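Local coordinates for histone-lysine N-methyltransferase, H3 lysine-9 specific SUVH6 (Arabidopsis thaliana, PDB 6A5N), which methylates lysine 9 of histone H3 and binds DNA, probably through an SRA domain of the kind that recognises methylated cytosine, at residues Tyr401-Gly406 / Phe439-Ala444; Glu12-Phe17 / Leu84-Ile89; Arg408-Leu413 / Ala426-Ala431; Glu240-Leu245 / Ser257-Ile262. The protein carries 1 engineered substitution. All coordinates share one frame; numbering follows the deposited sequence.

Contact 2 is the buried, wholly apolar one: two helices meet there toward the centre of the molecule and close to the bound DNA. The other three pair antiparallel strands by backbone hydrogen bonds. Contact 3 lies at the surface and adds a salt bridge and an asparagine side chain bonded twice to the opposite backbone. Contacts 1 and 4 are partly buried; contact 1 adds hydrocarbon packing, whereas contact 4 rests almost wholly on backbone bonds. Contacts 1 and 3 both lie in the SET region and are nested: the strands of contact 3 sit inside the loop that contact 1 closes. Contact 4, about 44 Å from contact 3 between centres, forms one edge of a separate sheet that includes strand 364-369.

Contact 1: Tyr401-Gly406 / Phe439-Ala444; sequences YLFDIG and FTIDAA
Leu402 turns CG away from its backbone N (chi1 -151°) and Thr440 carries CG2 anti to its own N, which brings the two branches together. The leucine CG lies 3.5 Å from Thr440 CG2, while Leu402 CD1 reaches along the same face to Asp442 CB at 3.9 Å. An alanine in place of Leu402 would remove CG and both methyls and would probably leave Thr440 CG2 and Asp442 CB without their hydrocarbon cover. On the face of Phe403 and Ile441, the side chain of Ile405 crosses Ile441 at about a right angle, and the CG1 atoms of Ile405 and Ile441 meet at 3.8 Å.

The backbones are antiparallel. Phe403 and Ile441 form a hydrogen-bonded pair: Phe403 N to Ile441 O, a bent bond, and Ile441 N to Phe403 O are both 2.9 Å. Ile405 N donates to Phe439 O at 3.0 Å. At the other end Ala443 N gives Tyr401 O a nearly straight bond of 2.8 Å, with an N-H...O angle of 165°. Asp442, the residue before, closes an Asx turn, its OD1 accepting from Ala444 N at 2.6 Å. The CB of Tyr401 packs on Ala444, but its ring leads away and makes a cation-pi contact with Arg451.

Phe403 and Ile441 both touch Val478 of strand 477-482, and the Phe403 ring also meets Tyr382 and Tyr494, so this face is buried within the SET domain. Strand 439-442 is the middle member of a three-stranded antiparallel sheet. Strand 402-404 flanks it on one side and strand 385-388 on the other, where Thr440 and Asp442 bond to Leu387 and Glu385.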
loop_
_atom_site.group_PDB
_atom_site.type_symbol
_atom_site.label_atom_id
_atom_site.label_comp_id
_atom_site.label_asym_id
_atom_site.label_seq_id
_atom_site.Cartn_x
_atom_site.Cartn_y
_atom_site.Cartn_z
ATOM N N TYR A 401 -13.843 19.363 9.359
ATOM C CA TYR A 401 -14.497 18.170 8.878
ATOM C C TYR A 401 -15.128 18.472 7.545
ATOM O O TYR A 401 -16.325 18.416 7.379
ATOM C CB TYR A 401 -15.544 17.698 9.866
ATOM C CG TYR A 401 -14.973 17.172 11.149
ATOM C CD1 TYR A 401 -14.186 16.053 11.160
ATOM C CD2 TYR A 401 -15.232 17.793 12.344
ATOM C CE1 TYR A 401 -13.671 15.568 12.329
ATOM C CE2 TYR A 401 -14.720 17.318 13.515
ATOM C CZ TYR A 401 -13.938 16.206 13.498
ATOM O OH TYR A 401 -13.427 15.723 14.666
ATOM N N LEU A 402 -14.285 18.746 6.574
ATOM C CA LEU A 402 -14.741 19.189 5.266
ATOM C C LEU A 402 -13.872 18.560 4.191
ATOM O O LEU A 402 -12.674 18.379 4.396
ATOM C CB LEU A 402 -14.680 20.713 5.176
ATOM C CG LEU A 402 -15.682 21.386 4.250
ATOM C CD1 LEU A 402 -17.055 21.449 4.897
ATOM C CD2 LEU A 402 -15.189 22.765 3.832
ATOM N N PHE A 403 -14.462 18.213 3.052
ATOM C CA PHE A 403 -13.685 17.648 1.951
ATOM C C PHE A 403 -14.140 18.206 0.602
ATOM O O PHE A 403 -15.204 17.839 0.103
ATOM C CB PHE A 403 -13.788 16.121 1.951
ATOM C CG PHE A 403 -12.872 15.451 0.975
ATOM C CD1 PHE A 403 -11.703 14.855 1.419
ATOM C CD2 PHE A 403 -13.185 15.392 -0.377
ATOM C CE1 PHE A 403 -10.849 14.228 0.533
ATOM C CE2 PHE A 403 -12.338 14.765 -1.268
ATOM C CZ PHE A 403 -11.166 14.184 -0.814
ATOM N N ASP A 404 -13.326 19.085 0.020
ATOM C CA ASP A 404 -13.596 19.660 -1.295
ATOM C C ASP A 404 -13.444 18.551 -2.339
ATOM O O ASP A 404 -12.342 18.043 -2.549
ATOM C CB ASP A 404 -12.637 20.837 -1.551
ATOM C CG ASP A 404 -12.649 21.332 -2.994
ATOM O OD1 ASP A 404 -13.596 21.013 -3.751
ATOM O OD2 ASP A 404 -11.697 22.059 -3.367
ATOM N N ILE A 405 -14.547 18.165 -2.976
ATOM C CA ILE A 405 -14.513 17.088 -3.964
ATOM C C ILE A 405 -13.606 17.450 -5.145
ATOM O O ILE A 405 -13.845 18.441 -5.841
ATOM C CB ILE A 405 -15.936 16.738 -4.483
ATOM C CG1 ILE A 405 -16.792 16.147 -3.356
ATOM C CG2 ILE A 405 -15.859 15.752 -5.632
ATOM C CD1 ILE A 405 -18.114 15.538 -3.819
ATOM N N GLY A 406 -12.563 16.646 -5.350
ATOM C CA GLY A 406 -11.607 16.850 -6.426
ATOM C C GLY A 406 -12.152 16.847 -7.844
ATOM O O GLY A 406 -12.670 15.845 -8.332
ATOM N N PHE A 439 -18.330 20.882 -5.415
ATOM C CA PHE A 439 -19.123 20.408 -4.296
ATOM C C PHE A 439 -18.175 20.002 -3.194
ATOM O O PHE A 439 -16.990 19.768 -3.443
ATOM C CB PHE A 439 -20.044 19.250 -4.709
ATOM C CG PHE A 439 -21.262 19.682 -5.491
ATOM C CD1 PHE A 439 -21.185 19.919 -6.858
ATOM C CD2 PHE A 439 -22.491 19.834 -4.856
ATOM C CE1 PHE A 439 -22.310 20.305 -7.569
ATOM C CE2 PHE A 439 -23.611 20.220 -5.560
ATOM C CZ PHE A 439 -23.519 20.457 -6.916
ATOM N N THR A 440 -18.695 19.937 -1.976
ATOM C CA THR A 440 -17.890 19.675 -0.791
ATOM C C THR A 440 -18.665 18.714 0.113
ATOM O O THR A 440 -19.893 18.704 0.089
ATOM C CB THR A 440 -17.572 20.986 -0.056
ATOM O OG1 THR A 440 -17.324 22.021 -1.019
ATOM C CG2 THR A 440 -16.354 20.830 0.821
ATOM N N ILE A 441 -17.964 17.894 0.885
ATOM C CA ILE A 441 -18.613 16.965 1.801
ATOM C C ILE A 441 -18.335 17.394 3.251
ATOM O O ILE A 441 -17.190 17.342 3.709
ATOM C CB ILE A 441 -18.122 15.520 1.556
ATOM C CG1 ILE A 441 -18.071 15.230 0.058
ATOM C CG2 ILE A 441 -19.030 14.513 2.230
ATOM C CD1 ILE A 441 -17.398 13.903 -0.285
ATOM N N ASP A 442 -19.381 17.845 3.946
ATOM C CA ASP A 442 -19.289 18.280 5.340
ATOM C C ASP A 442 -19.567 17.080 6.241
ATOM O O ASP A 442 -20.645 16.484 6.176
ATOM C CB ASP A 442 -20.276 19.437 5.613
ATOM C CG ASP A 442 -20.417 19.797 7.106
ATOM O OD1 ASP A 442 -19.883 19.089 7.993
ATOM O OD2 ASP A 442 -21.079 20.819 7.394
ATOM N N ALA A 443 -18.603 16.740 7.094
ATOM C CA ALA A 443 -18.790 15.655 8.057
ATOM C C ALA A 443 -18.774 16.165 9.494
ATOM O O ALA A 443 -18.760 15.375 10.433
ATOM C CB ALA A 443 -17.724 14.581 7.867
ATOM N N ALA A 444 -18.777 17.485 9.660
ATOM C CA ALA A 444 -18.743 18.097 10.989
ATOM C C ALA A 444 -19.891 17.617 11.868
ATOM O O ALA A 444 -19.732 17.448 13.087
ATOM C CB ALA A 444 -18.780 19.604 10.870
#

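Contact 2: Glu12-Phe17 / Leu84-Ile89; sequences ETLRLF and LNILGI
The ring of Phe17 is the one aromatic group in the contact, and Ile86 CD1 approaches it obliquely. This methyl lies 3.8 Å from Phe17 CB and 4.0 Å from Phe17 CG, so it nestles at the root of the ring. Ala48 and Leu52 of helix 44-54 also pack against Phe17. The isoleucine reaches this place with CG1 between the backbone N and the carbonyl carbon (chi1 78°) and the rest of its chain extended.

Beside it, Leu14 and Leu87 cross at about a right angle, with Leu14 CD2 3.6 Å from Leu87 CD1. Thr13 contributes its methyl: CG2 slides past Leu87 CD2 at 4.1 Å, while OG1 is bonded to Lys9 O in its own helix. Leu87 stands in the last turn of helix 81-87, which a Schellman motif closes at Gly88, where the positive phi of 88° suits glycine. The bound DNA is close by, and Asn85 packs on one of its phosphates.

Away from this interface, Arg15 NH2 pairs with Glu12 OE1 at 2.8 Å on the syn side of the carboxylate. Over this turn, Thr13, Leu14 and Phe17 present hydrocarbon to helix 81-87, while Arg15 NE bridges to Asp484. No hydrogen bond crosses between segments 12-17 and 84-89. Shape and the exclusion of water are what hold this apolar contact together.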
loop_
_atom_site.group_PDB
_atom_site.type_symbol
_atom_site.label_atom_id
_atom_site.label_comp_id
_atom_site.label_asym_id
_atom_site.label_seq_id
_atom_site.Cartn_x
_atom_site.Cartn_y
_atom_site.Cartn_z
ATOM N N GLU A 12 8.256 6.331 -4.733
ATOM C CA GLU A 12 7.745 6.397 -6.100
ATOM C C GLU A 12 8.260 5.224 -6.943
ATOM O O GLU A 12 7.565 4.756 -7.842
ATOM C CB GLU A 12 8.095 7.757 -6.731
ATOM C CG GLU A 12 6.980 8.362 -7.591
ATOM C CD GLU A 12 5.602 8.401 -6.909
ATOM O OE1 GLU A 12 5.540 8.434 -5.657
ATOM O OE2 GLU A 12 4.579 8.369 -7.635
ATOM N N THR A 13 9.451 4.721 -6.631
ATOM C CA THR A 13 9.983 3.568 -7.357
ATOM C C THR A 13 9.129 2.330 -7.079
ATOM O O THR A 13 8.785 1.587 -8.006
ATOM C CB THR A 13 11.459 3.288 -6.989
ATOM O OG1 THR A 13 12.232 4.484 -7.177
ATOM C CG2 THR A 13 12.035 2.186 -7.852
ATOM N N LEU A 14 8.759 2.126 -5.818
ATOM C CA LEU A 14 7.921 0.986 -5.456
ATOM C C LEU A 14 6.510 1.134 -6.027
ATOM O O LEU A 14 5.919 0.152 -6.499
ATOM C CB LEU A 14 7.867 0.821 -3.937
ATOM C CG LEU A 14 9.185 0.475 -3.244
ATOM C CD1 LEU A 14 8.986 0.387 -1.751
ATOM C CD2 LEU A 14 9.747 -0.821 -3.775
ATOM N N ARG A 15 5.977 2.354 -5.982
ATOM C CA ARG A 15 4.686 2.659 -6.598
ATOM C C ARG A 15 4.688 2.354 -8.080
ATOM O O ARG A 15 3.757 1.739 -8.596
ATOM C CB ARG A 15 4.328 4.126 -6.393
ATOM C CG ARG A 15 3.648 4.423 -5.089
ATOM C CD ARG A 15 3.679 5.914 -4.783
ATOM N NE ARG A 15 3.448 6.155 -3.363
ATOM C CZ ARG A 15 3.535 7.344 -2.774
ATOM N NH1 ARG A 15 3.309 7.460 -1.473
ATOM N NH2 ARG A 15 3.852 8.421 -3.482
ATOM N N LEU A 16 5.733 2.787 -8.770
ATOM C CA LEU A 16 5.871 2.466 -10.180
ATOM C C LEU A 16 5.870 0.946 -10.356
ATOM O O LEU A 16 5.039 0.425 -11.098
ATOM C CB LEU A 16 7.143 3.092 -10.760
ATOM C CG LEU A 16 7.161 3.104 -12.286
ATOM C CD1 LEU A 16 6.180 4.153 -12.794
ATOM C CD2 LEU A 16 8.553 3.392 -12.817
ATOM N N PHE A 17 6.749 0.242 -9.641
ATOM C CA PHE A 17 6.823 -1.216 -9.757
ATOM C C PHE A 17 5.473 -1.930 -9.606
ATOM O O PHE A 17 5.122 -2.807 -10.403
ATOM C CB PHE A 17 7.793 -1.784 -8.713
ATOM C CG PHE A 17 7.760 -3.282 -8.604
ATOM C CD1 PHE A 17 8.494 -4.067 -9.479
ATOM C CD2 PHE A 17 7.005 -3.908 -7.622
ATOM C CE1 PHE A 17 8.476 -5.451 -9.376
ATOM C CE2 PHE A 17 6.966 -5.292 -7.526
ATOM C CZ PHE A 17 7.707 -6.061 -8.399
ATOM N N LEU A 84 13.172 -5.710 -3.091
ATOM C CA LEU A 84 14.461 -5.563 -2.414
ATOM C C LEU A 84 15.579 -5.369 -3.435
ATOM O O LEU A 84 16.454 -4.525 -3.249
ATOM C CB LEU A 84 14.763 -6.780 -1.523
ATOM C CG LEU A 84 13.641 -7.235 -0.589
ATOM C CD1 LEU A 84 14.098 -8.335 0.355
ATOM C CD2 LEU A 84 13.066 -6.064 0.186
ATOM N N ASN A 85 15.535 -6.134 -4.525
ATOM C CA ASN A 85 16.546 -6.008 -5.563
ATOM C C ASN A 85 16.478 -4.653 -6.260
ATOM O O ASN A 85 17.492 -3.957 -6.347
ATOM C CB ASN A 85 16.428 -7.146 -6.581
ATOM C CG ASN A 85 17.556 -7.135 -7.615
ATOM O OD1 ASN A 85 17.463 -6.451 -8.631
ATOM N ND2 ASN A 85 18.617 -7.900 -7.362
ATOM N N ILE A 86 15.302 -4.253 -6.742
ATOM C CA ILE A 86 15.234 -2.972 -7.457
ATOM C C ILE A 86 15.645 -1.821 -6.546
ATOM O O ILE A 86 16.125 -0.799 -7.028
ATOM C CB ILE A 86 13.825 -2.676 -8.065
ATOM C CG1 ILE A 86 12.834 -2.195 -7.007
ATOM C CG2 ILE A 86 13.289 -3.878 -8.832
ATOM C CD1 ILE A 86 11.410 -1.961 -7.556
ATOM N N LEU A 87 15.467 -1.977 -5.236
ATOM C CA LEU A 87 15.876 -0.927 -4.307
ATOM C C LEU A 87 17.356 -1.055 -3.848
ATOM O O LEU A 87 17.948 -0.087 -3.365
ATOM C CB LEU A 87 14.940 -0.917 -3.090
ATOM C CG LEU A 87 13.492 -0.468 -3.340
ATOM C CD1 LEU A 87 12.780 -0.135 -2.049
ATOM C CD2 LEU A 87 13.465 0.721 -4.250
ATOM N N GLY A 88 17.952 -2.234 -4.015
ATOM C CA GLY A 88 19.338 -2.450 -3.630
ATOM C C GLY A 88 19.453 -2.881 -2.180
ATOM O O GLY A 88 20.559 -2.974 -1.632
ATOM N N ILE A 89 18.302 -3.122 -1.552
ATOM C CA ILE A 89 18.243 -3.578 -0.166
ATOM C C ILE A 89 18.876 -4.955 -0.025
ATOM O O ILE A 89 19.591 -5.225 0.932
ATOM C CB ILE A 89 16.776 -3.650 0.352
ATOM C CG1 ILE A 89 16.156 -2.259 0.439
ATOM C CG2 ILE A 89 16.698 -4.332 1.709
ATOM C CD1 ILE A 89 14.747 -2.264 0.976
#

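Contact 3: Arg408-Leu413 / Ala426-Ala431; sequences RYDNSL and AGRSMA
Asn411 and the 427-429 backbone make the tight end of this contact. The Asn411 amide is gripped twice: ND2 donates to Gly427 O at 2.7 Å, almost in the amide plane, and OD1 takes the N-H of Ser429 at 3.0 Å from well above the carbonyl plane. The Asn411 CG sits between its backbone N and carbonyl carbon (chi1 78°), a turn that points the amide across to segment 426-431. Within this grip the backbone bond from Asn411 N to Ser429 O is weak, so the side chain does most of the holding.

Next to it, Arg428 NH1 meets the syn lone pair of Asp410 OD1 at 3.0 Å, the two flat groups being turned 78° apart. Asp410 OD2 accepts from Ser412 N at 3.0 Å, an Asx turn leading into the helix. Ser412 CB lies over one face of the guanidinium. An alanine in place of Asp410 is likely to leave Arg428 without its counter-charge and the N-H of Ser412 without this acceptor.

Tyr409 and Ala431, by contrast, are held by backbone bonds, Ala431 N to Tyr409 O being 2.9 Å, with little side-chain contact. Ala426, Gly427, Ser429 and Ala431 form the solvent side.

This small two-stranded sheet flanks helix 412-421, whose Ala414 touches Tyr409 and whose Gln415 bonds Ala426 O. Met430 leans on Leu500 and Phe516 near the C-terminus.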
loop_
_atom_site.group_PDB
_atom_site.type_symbol
_atom_site.label_atom_id
_atom_site.label_comp_id
_atom_site.label_asym_id
_atom_site.label_seq_id
_atom_site.Cartn_x
_atom_site.Cartn_y
_atom_site.Cartn_z
ATOM N N ARG A 408 -10.061 18.400 -10.486
ATOM C CA ARG A 408 -8.923 18.488 -11.396
ATOM C C ARG A 408 -8.239 17.149 -11.646
ATOM O O ARG A 408 -8.373 16.209 -10.854
ATOM C CB ARG A 408 -7.885 19.466 -10.849
ATOM C CG ARG A 408 -8.373 20.357 -9.724
ATOM C CD ARG A 408 -7.244 21.256 -9.260
ATOM N NE ARG A 408 -7.574 22.018 -8.058
ATOM C CZ ARG A 408 -8.308 23.125 -8.041
ATOM N NH1 ARG A 408 -8.804 23.615 -9.164
ATOM N NH2 ARG A 408 -8.549 23.749 -6.898
ATOM N N TYR A 409 -7.501 17.077 -12.753
ATOM C CA TYR A 409 -6.776 15.870 -13.145
ATOM C C TYR A 409 -5.690 16.218 -14.156
ATOM O O TYR A 409 -5.790 17.212 -14.875
ATOM C CB TYR A 409 -7.724 14.821 -13.730
ATOM C CG TYR A 409 -7.036 13.613 -14.328
ATOM C CD1 TYR A 409 -6.671 12.541 -13.527
ATOM C CD2 TYR A 409 -6.776 13.535 -15.697
ATOM C CE1 TYR A 409 -6.056 11.424 -14.061
ATOM C CE2 TYR A 409 -6.153 12.426 -16.245
ATOM C CZ TYR A 409 -5.795 11.371 -15.418
ATOM O OH TYR A 409 -5.180 10.251 -15.952
ATOM N N ASP A 410 -4.656 15.386 -14.189
ATOM C CA ASP A 410 -3.478 15.563 -15.024
ATOM C C ASP A 410 -3.101 14.176 -15.542
ATOM O O ASP A 410 -3.042 13.218 -14.756
ATOM C CB ASP A 410 -2.342 16.198 -14.208
ATOM C CG ASP A 410 -1.169 16.624 -15.059
ATOM O OD1 ASP A 410 -0.591 17.688 -14.763
ATOM O OD2 ASP A 410 -0.804 15.898 -16.006
ATOM N N ASN A 411 -2.855 14.044 -16.843
ATOM C CA ASN A 411 -2.617 12.713 -17.412
ATOM C C ASN A 411 -1.128 12.329 -17.509
ATOM O O ASN A 411 -0.777 11.349 -18.177
ATOM C CB ASN A 411 -3.304 12.608 -18.790
ATOM C CG ASN A 411 -2.520 13.300 -19.906
ATOM O OD1 ASN A 411 -1.745 14.227 -19.663
ATOM N ND2 ASN A 411 -2.749 12.870 -21.141
ATOM N N SER A 412 -0.266 13.089 -16.833
ATOM C CA SER A 412 1.181 12.867 -16.895
ATOM C C SER A 412 1.603 11.490 -16.360
ATOM O O SER A 412 2.465 10.830 -16.945
ATOM C CB SER A 412 1.914 13.979 -16.129
ATOM O OG SER A 412 1.738 13.840 -14.730
ATOM N N LEU A 413 1.004 11.054 -15.256
ATOM C CA LEU A 413 1.353 9.770 -14.650
ATOM C C LEU A 413 0.920 8.606 -15.538
ATOM O O LEU A 413 1.676 7.649 -15.743
ATOM C CB LEU A 413 0.714 9.643 -13.263
ATOM C CG LEU A 413 0.995 10.788 -12.281
ATOM C CD1 LEU A 413 0.011 11.960 -12.447
ATOM C CD2 LEU A 413 1.031 10.296 -10.844
ATOM N N ALA A 426 -0.536 9.265 -24.886
ATOM C CA ALA A 426 -1.522 10.221 -25.380
ATOM C C ALA A 426 -0.930 11.604 -25.185
ATOM O O ALA A 426 0.002 11.765 -24.395
ATOM C CB ALA A 426 -2.835 10.082 -24.637
ATOM N N GLY A 427 -1.445 12.606 -25.887
ATOM C CA GLY A 427 -0.966 13.959 -25.660
ATOM C C GLY A 427 -1.323 14.418 -24.263
ATOM O O GLY A 427 -2.255 13.874 -23.651
ATOM N N ARG A 428 -0.590 15.401 -23.745
ATOM C CA ARG A 428 -0.861 15.885 -22.398
ATOM C C ARG A 428 -2.180 16.639 -22.373
ATOM O O ARG A 428 -2.414 17.518 -23.218
ATOM C CB ARG A 428 0.258 16.797 -21.892
ATOM C CG ARG A 428 -0.003 17.280 -20.460
ATOM C CD ARG A 428 1.146 18.063 -19.850
ATOM N NE ARG A 428 1.103 17.996 -18.389
ATOM C CZ ARG A 428 2.107 17.559 -17.632
ATOM N NH1 ARG A 428 1.988 17.524 -16.312
ATOM N NH2 ARG A 428 3.241 17.162 -18.194
ATOM N N SER A 429 -3.048 16.288 -21.428
ATOM C CA SER A 429 -4.246 17.088 -21.194
ATOM C C SER A 429 -4.554 17.172 -19.725
ATOM O O SER A 429 -4.268 16.252 -18.963
ATOM C CB SER A 429 -5.462 16.530 -21.935
ATOM O OG SER A 429 -5.595 15.133 -21.767
ATOM N N MET A 430 -5.156 18.283 -19.334
ATOM C CA MET A 430 -5.515 18.502 -17.947
ATOM C C MET A 430 -6.980 18.932 -17.836
ATOM O O MET A 430 -7.523 19.587 -18.739
ATOM C CB MET A 430 -4.582 19.544 -17.343
ATOM C CG MET A 430 -3.105 19.215 -17.560
ATOM S SD MET A 430 -1.956 20.140 -16.528
ATOM C CE MET A 430 -2.520 21.802 -16.846
ATOM N N ALA A 431 -7.628 18.554 -16.739
ATOM C CA ALA A 431 -9.038 18.899 -16.547
ATOM C C ALA A 431 -9.238 19.672 -15.255
ATOM O O ALA A 431 -8.495 19.482 -14.293
ATOM C CB ALA A 431 -9.899 17.651 -16.538
#

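Contact 4: Glu240-Leu245 / Ser257-Ile262; sequences EGLCKL and SAVNEI
Three backbone hydrogen bonds tie Gly241-Lys244 to Ala258-Asn260. Cys243 N reaches Ala258 O at 2.7 Å in a practically straight bond, with an N-H...O angle of 175°. Asn260 N donates to Gly241 O at 2.7 Å, and Ala258 N closes on Lys244 O at 3.1 Å. Cys243 and Lys244 both face Ala258, one through N and one through O, which fits a classic beta bulge that turns the chain. Ser257 OG also points at Leu245 O, although the modelled distance is too short to be trusted.

Weaker C-H...O contacts run between these bonds: Val259 CA lies 3.2 Å from Gly241 O, and Leu242 CA lies 3.4 Å from Ala258 O. Gly241 comes close enough that a CB there would press on Asn260 O.

Apolar contact is thin. Cys243 CB faces Ala258 CB at 4.2 Å, and the sulfur, Cys243 SG, rests 4.0 Å from Asn260 CB. Leu242 and Val259 form a non-hydrogen-bonded pair with their side chains on one face. The Asn260 carboxamide turns elsewhere: OD1 accepts from Ile262 N at 2.6 Å in an Asx turn, with the donor above the carbonyl plane.

The two segments form an antiparallel hairpin with a long connecting loop. Strand 242-244 is the outer strand of a mixed four-stranded sheet, and 257-259 runs parallel to 355-360, which pairs in turn with 364-369.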
loop_
_atom_site.group_PDB
_atom_site.type_symbol
_atom_site.label_atom_id
_atom_site.label_comp_id
_atom_site.label_asym_id
_atom_site.label_seq_id
_atom_site.Cartn_x
_atom_site.Cartn_y
_atom_site.Cartn_z
ATOM N N GLU A 240 -6.612 -1.439 26.852
ATOM C CA GLU A 240 -7.162 -0.649 27.939
ATOM C C GLU A 240 -7.460 0.740 27.453
ATOM O O GLU A 240 -8.134 1.501 28.135
ATOM C CB GLU A 240 -6.232 -0.599 29.144
ATOM C CG GLU A 240 -6.500 -1.678 30.187
ATOM C CD GLU A 240 -7.514 -1.281 31.257
ATOM O OE1 GLU A 240 -7.302 -0.257 31.941
ATOM O OE2 GLU A 240 -8.517 -2.004 31.434
ATOM N N GLY A 241 -6.898 1.067 26.295
ATOM C CA GLY A 241 -7.080 2.328 25.626
ATOM C C GLY A 241 -8.476 2.496 25.061
ATOM O O GLY A 241 -8.809 3.597 24.616
ATOM N N LEU A 242 -9.287 1.444 25.069
ATOM C CA LEU A 242 -10.618 1.506 24.465
ATOM C C LEU A 242 -11.520 2.596 25.053
ATOM O O LEU A 242 -11.739 2.648 26.263
ATOM C CB LEU A 242 -11.312 0.145 24.569
ATOM C CG LEU A 242 -10.685 -0.998 23.767
ATOM C CD1 LEU A 242 -11.578 -2.228 23.796
ATOM C CD2 LEU A 242 -10.410 -0.563 22.336
ATOM N N CYS A 243 -12.046 3.458 24.184
ATOM C CA CYS A 243 -13.023 4.456 24.579
ATOM C C CYS A 243 -14.412 3.938 24.219
ATOM O O CYS A 243 -15.336 4.003 25.028
ATOM C CB CYS A 243 -12.736 5.792 23.895
ATOM S SG CYS A 243 -11.083 6.440 24.211
ATOM N N LYS A 244 -14.540 3.411 23.000
ATOM C CA LYS A 244 -15.760 2.731 22.569
ATOM C C LYS A 244 -15.434 1.497 21.731
ATOM O O LYS A 244 -14.372 1.418 21.108
ATOM C CB LYS A 244 -16.666 3.698 21.793
ATOM C CG LYS A 244 -17.273 4.783 22.670
ATOM C CD LYS A 244 -17.878 5.938 21.873
ATOM C CE LYS A 244 -19.056 5.475 21.048
ATOM N NZ LYS A 244 -19.691 6.569 20.273
ATOM N N LEU A 245 -16.265 0.481 21.833
ATOM C CA LEU A 245 -16.082 -0.696 21.019
ATOM C C LEU A 245 -16.384 -0.451 19.571
ATOM O O LEU A 245 -15.652 -0.884 18.703
ATOM C CB LEU A 245 -16.937 -1.831 21.524
ATOM C CG LEU A 245 -17.031 -1.843 23.035
ATOM C CD1 LEU A 245 -18.008 -2.898 23.502
ATOM C CD2 LEU A 245 -15.656 -2.047 23.635
ATOM N N SER A 257 -13.439 0.487 16.534
ATOM C CA SER A 257 -13.138 0.871 17.908
ATOM C C SER A 257 -12.282 2.127 18.008
ATOM O O SER A 257 -11.575 2.511 17.066
ATOM C CB SER A 257 -12.447 -0.283 18.636
ATOM O OG SER A 257 -13.313 -1.397 18.736
ATOM N N ALA A 258 -12.383 2.775 19.163
ATOM C CA ALA A 258 -11.645 3.998 19.429
ATOM C C ALA A 258 -10.708 3.754 20.587
ATOM O O ALA A 258 -11.145 3.302 21.649
ATOM C CB ALA A 258 -12.599 5.145 19.743
ATOM N N VAL A 259 -9.425 4.050 20.404
ATOM C CA VAL A 259 -8.475 3.872 21.493
ATOM C C VAL A 259 -7.645 5.121 21.780
ATOM O O VAL A 259 -7.339 5.939 20.885
ATOM C CB VAL A 259 -7.525 2.679 21.233
ATOM C CG1 VAL A 259 -8.307 1.381 21.185
ATOM C CG2 VAL A 259 -6.746 2.880 19.952
ATOM N N ASN A 260 -7.304 5.258 23.059
ATOM C CA ASN A 260 -6.441 6.321 23.541
ATOM C C ASN A 260 -5.621 5.831 24.724
ATOM O O ASN A 260 -6.169 5.271 25.674
ATOM C CB ASN A 260 -7.272 7.544 23.933
ATOM C CG ASN A 260 -6.423 8.704 24.409
ATOM O OD1 ASN A 260 -5.192 8.678 24.340
ATOM N ND2 ASN A 260 -7.089 9.749 24.869
ATOM N N GLU A 261 -4.310 6.045 24.650
ATOM C CA GLU A 261 -3.378 5.678 25.714
ATOM C C GLU A 261 -2.581 6.911 26.137
ATOM O O GLU A 261 -1.532 6.805 26.780
ATOM C CB GLU A 261 -2.452 4.556 25.236
ATOM C CG GLU A 261 -1.856 4.824 23.848
ATOM C CD GLU A 261 -1.293 3.579 23.183
ATOM O OE1 GLU A 261 -1.924 2.504 23.285
ATOM O OE2 GLU A 261 -0.222 3.679 22.547
ATOM N N ILE A 262 -3.105 8.079 25.766
ATOM C CA ILE A 262 -2.458 9.363 26.009
ATOM C C ILE A 262 -3.350 10.263 26.878
ATOM O O ILE A 262 -2.973 11.388 27.207
ATOM C CB ILE A 262 -2.139 10.083 24.665
ATOM C CG1 ILE A 262 -1.746 9.073 23.579
ATOM C CG2 ILE A 262 -1.057 11.158 24.841
ATOM C CD1 ILE A 262 -0.416 8.363 23.824
#